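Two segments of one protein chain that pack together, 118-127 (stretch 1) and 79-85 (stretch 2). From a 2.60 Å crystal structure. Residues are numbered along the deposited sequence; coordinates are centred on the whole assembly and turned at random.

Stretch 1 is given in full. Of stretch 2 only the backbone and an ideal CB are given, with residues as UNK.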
# COMPACT_ATOMS: atom_id res chain seq x y z
N TYR A 118 -12.46 0.80 19.79
CA TYR A 118 -11.24 0.06 20.05
C TYR A 118 -10.03 1.01 19.96
O TYR A 118 -9.19 1.06 20.87
CB TYR A 118 -11.09 -1.12 19.08
CG TYR A 118 -9.87 -1.95 19.36
CD1 TYR A 118 -9.88 -2.99 20.30
CD2 TYR A 118 -8.65 -1.65 18.75
CE1 TYR A 118 -8.72 -3.68 20.63
CE2 TYR A 118 -7.50 -2.32 19.06
CZ TYR A 118 -7.54 -3.32 20.01
OH TYR A 118 -6.36 -3.94 20.33
N ILE A 119 -9.98 1.79 18.88
CA ILE A 119 -8.88 2.74 18.67
C ILE A 119 -8.64 3.56 19.93
O ILE A 119 -7.53 3.57 20.48
CB ILE A 119 -9.16 3.69 17.45
CG1 ILE A 119 -9.18 2.90 16.15
CG2 ILE A 119 -8.11 4.78 17.38
CD1 ILE A 119 -7.91 2.23 15.85
N ALA A 120 -9.70 4.23 20.42
CA ALA A 120 -9.58 5.03 21.63
C ALA A 120 -9.19 4.16 22.85
O ALA A 120 -8.24 4.49 23.56
CB ALA A 120 -10.87 5.78 21.89
N GLU A 121 -9.90 3.03 23.06
CA GLU A 121 -9.63 2.10 24.17
C GLU A 121 -8.11 1.93 24.28
O GLU A 121 -7.52 2.19 25.32
CB GLU A 121 -10.29 0.74 23.86
CG GLU A 121 -10.46 -0.26 25.04
CD GLU A 121 -9.22 -1.13 25.36
OE1 GLU A 121 -8.35 -0.66 26.15
OE2 GLU A 121 -9.13 -2.30 24.86
N THR A 122 -7.50 1.59 23.14
CA THR A 122 -6.07 1.37 23.00
C THR A 122 -5.19 2.58 23.32
O THR A 122 -4.33 2.52 24.21
CB THR A 122 -5.77 0.86 21.58
OG1 THR A 122 -5.72 -0.57 21.58
CG2 THR A 122 -4.48 1.44 21.05
N LEU A 123 -5.36 3.68 22.58
CA LEU A 123 -4.59 4.91 22.82
C LEU A 123 -4.56 5.30 24.30
O LEU A 123 -3.53 5.73 24.82
CB LEU A 123 -5.19 6.07 22.00
CG LEU A 123 -4.75 7.50 22.33
CD1 LEU A 123 -3.27 7.68 22.02
CD2 LEU A 123 -5.59 8.48 21.53
N ALA A 124 -5.70 5.11 24.98
CA ALA A 124 -5.81 5.45 26.39
C ALA A 124 -4.77 4.70 27.21
O ALA A 124 -4.06 5.29 28.04
CB ALA A 124 -7.20 5.15 26.91
N ASP A 125 -4.67 3.39 26.95
CA ASP A 125 -3.71 2.52 27.64
C ASP A 125 -2.33 3.17 27.55
O ASP A 125 -1.70 3.45 28.56
CB ASP A 125 -3.72 1.14 27.00
CG ASP A 125 -2.92 0.12 27.78
OD1 ASP A 125 -3.41 -0.35 28.84
OD2 ASP A 125 -1.80 -0.22 27.33
N PHE A 126 -1.93 3.49 26.33
CA PHE A 126 -0.64 4.13 26.03
C PHE A 126 -0.47 5.38 26.88
O PHE A 126 0.55 5.54 27.56
CB PHE A 126 -0.63 4.48 24.53
CG PHE A 126 0.65 5.07 24.04
CD1 PHE A 126 1.76 4.27 23.82
CD2 PHE A 126 0.74 6.43 23.75
CE1 PHE A 126 2.94 4.81 23.32
CE2 PHE A 126 1.91 6.98 23.25
CZ PHE A 126 3.02 6.17 23.03
N LEU A 127 -1.48 6.24 26.89
CA LEU A 127 -1.41 7.47 27.67
C LEU A 127 -1.26 7.21 29.16
O LEU A 127 -0.48 7.89 29.84
CB LEU A 127 -2.64 8.34 27.38
CG LEU A 127 -2.72 8.76 25.91
CD1 LEU A 127 -3.99 9.54 25.64
CD2 LEU A 127 -1.50 9.58 25.56
N UNK A 79 0.33 -3.09 10.50
CA UNK A 79 0.03 -3.07 11.93
C UNK A 79 -0.25 -1.70 12.55
O UNK A 79 0.38 -0.67 12.23
CB UNK A 79 1.20 -3.71 12.68
N UNK A 80 -1.26 -1.70 13.42
CA UNK A 80 -1.74 -0.53 14.13
C UNK A 80 -0.74 0.12 15.09
O UNK A 80 -0.51 -0.39 16.19
CB UNK A 80 -3.00 -0.92 14.91
N UNK A 81 -0.14 1.23 14.67
CA UNK A 81 0.81 1.93 15.53
C UNK A 81 0.23 3.14 16.23
O UNK A 81 -0.47 3.96 15.63
CB UNK A 81 2.02 2.37 14.71
N UNK A 82 0.53 3.24 17.52
CA UNK A 82 0.10 4.34 18.36
C UNK A 82 1.38 5.03 18.78
O UNK A 82 2.17 4.46 19.51
CB UNK A 82 -0.73 3.88 19.56
N UNK A 83 1.58 6.25 18.30
CA UNK A 83 2.81 6.98 18.58
C UNK A 83 2.63 8.26 19.39
O UNK A 83 1.53 8.61 19.80
CB UNK A 83 3.50 7.33 17.26
N UNK A 84 3.76 8.90 19.67
CA UNK A 84 3.81 10.14 20.44
C UNK A 84 5.05 10.83 19.96
O UNK A 84 6.15 10.29 20.08
CB UNK A 84 3.82 9.91 21.95
N UNK A 85 4.89 12.03 19.43
CA UNK A 85 6.02 12.74 18.88
C UNK A 85 6.23 14.10 19.53
O UNK A 85 5.27 14.78 19.95
CB UNK A 85 5.84 12.91 17.37

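Stretch 1 is a helix, and stretch 2 runs beside it mostly as a strand. The axes approach to 9.2 Å, and their N-to-C directions differ by 43°. The helix presents Ile119, Thr122, Leu123 and Phe126 to the strand, a largely apolar surface.

Position 79 precedes the strand. Nothing of the helix lies within 5.5 Å of its ideal CB, so the helix sets no preference here. The residue is Asn79, which makes no contact with stretch 1.

At position 80, CA-to-CB points toward the helix, but the ideal CB again has nothing within 5.5 Å. The CA lies 9.1 Å from the CA of Ile119. A short side chain would leave this gap open. A long apolar or aromatic one could span it, reaching the Ile119 and Thr122 side chains, and a polar tip could approach the backbone carbonyl of Ile119. The residue is Tyr80, with chi1 t. Its CE1 is 3.3 Å from Ile119 CD1. Thr122 CG2 sits at the ring edge, 3.2 Å from Tyr80 CE2. Tyr80 OH ends 3.4 Å from Ile119 O, a carbonyl already bonded to Leu123 N within the helix.

Position 81 has extended backbone angles, and its CB is out of reach of the helix. Many side chains would suit it, including long polar ones. The residue is Arg81, which bonds elsewhere in the structure.

Position 82 faces the helix directly. Its CA is 6.5 Å from the CA of Leu123. The ideal CB is 4.7 Å from Thr122 CG2 and 4.8 Å from Phe126 CG. The room is limited and the neighbours are mostly carbon, so a compact apolar side chain fits well; valine, isoleucine or alanine are reasonable candidates. The residue is Val82, with chi1 t. Its two methyls make separate contacts. CG1 lies over one face of the Phe126 ring, 4.0 Å from the centroid in a CH-pi contact, and is 3.9 Å from Leu123 CD1. CG2 is 3.6 Å from Thr122 CG2.

At position 83, CA-to-CB points away, so the helix hardly constrains the side chain. The residue is Leu83. Its backbone does approach: Leu83 O is 3.8 Å from Phe126 CE2.

Position 84 points toward the helix again. Its ideal CB is already 3.7 Å from Phe126 CE2. A small side chain such as alanine or serine suits this spot; a longer one would have to turn away from the ring. The residue is Ser84. Its CB lies at the edge of the Phe126 ring, 3.8 Å from CE2.

Position 85 is out of reach, and stretch 1 does not discriminate there. The residue is Val85.

Stretch 2 (79-85) NYRVLSV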
# COMPACT_ATOMS: atom_id res chain seq x y z
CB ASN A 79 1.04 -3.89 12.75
CG ASN A 79 2.48 -3.55 12.41
OD1 ASN A 79 3.33 -4.43 12.34
ND2 ASN A 79 2.78 -2.27 12.28
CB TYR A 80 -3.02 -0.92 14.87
CG TYR A 80 -3.62 0.16 15.72
CD1 TYR A 80 -4.08 1.33 15.16
CD2 TYR A 80 -3.68 0.02 17.10
CE1 TYR A 80 -4.57 2.35 15.95
CE2 TYR A 80 -4.17 1.03 17.90
CZ TYR A 80 -4.61 2.19 17.32
OH TYR A 80 -5.09 3.21 18.12
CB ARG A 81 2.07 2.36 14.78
CG ARG A 81 3.12 1.27 14.59
CD ARG A 81 4.53 1.88 14.53
NE ARG A 81 4.60 3.06 13.66
CZ ARG A 81 5.70 3.77 13.42
NH1 ARG A 81 6.85 3.43 14.00
NH2 ARG A 81 5.67 4.80 12.56
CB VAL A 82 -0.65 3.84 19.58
CG1 VAL A 82 -0.82 4.97 20.58
CG2 VAL A 82 -2.03 3.31 19.15
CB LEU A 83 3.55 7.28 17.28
CG LEU A 83 3.75 6.13 16.28
CD1 LEU A 83 2.42 5.85 15.59
CD2 LEU A 83 4.80 6.49 15.24
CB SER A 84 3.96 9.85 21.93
OG SER A 84 3.98 11.06 22.65
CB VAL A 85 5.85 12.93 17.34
CG1 VAL A 85 7.21 13.25 16.72
CG2 VAL A 85 5.24 11.66 16.68
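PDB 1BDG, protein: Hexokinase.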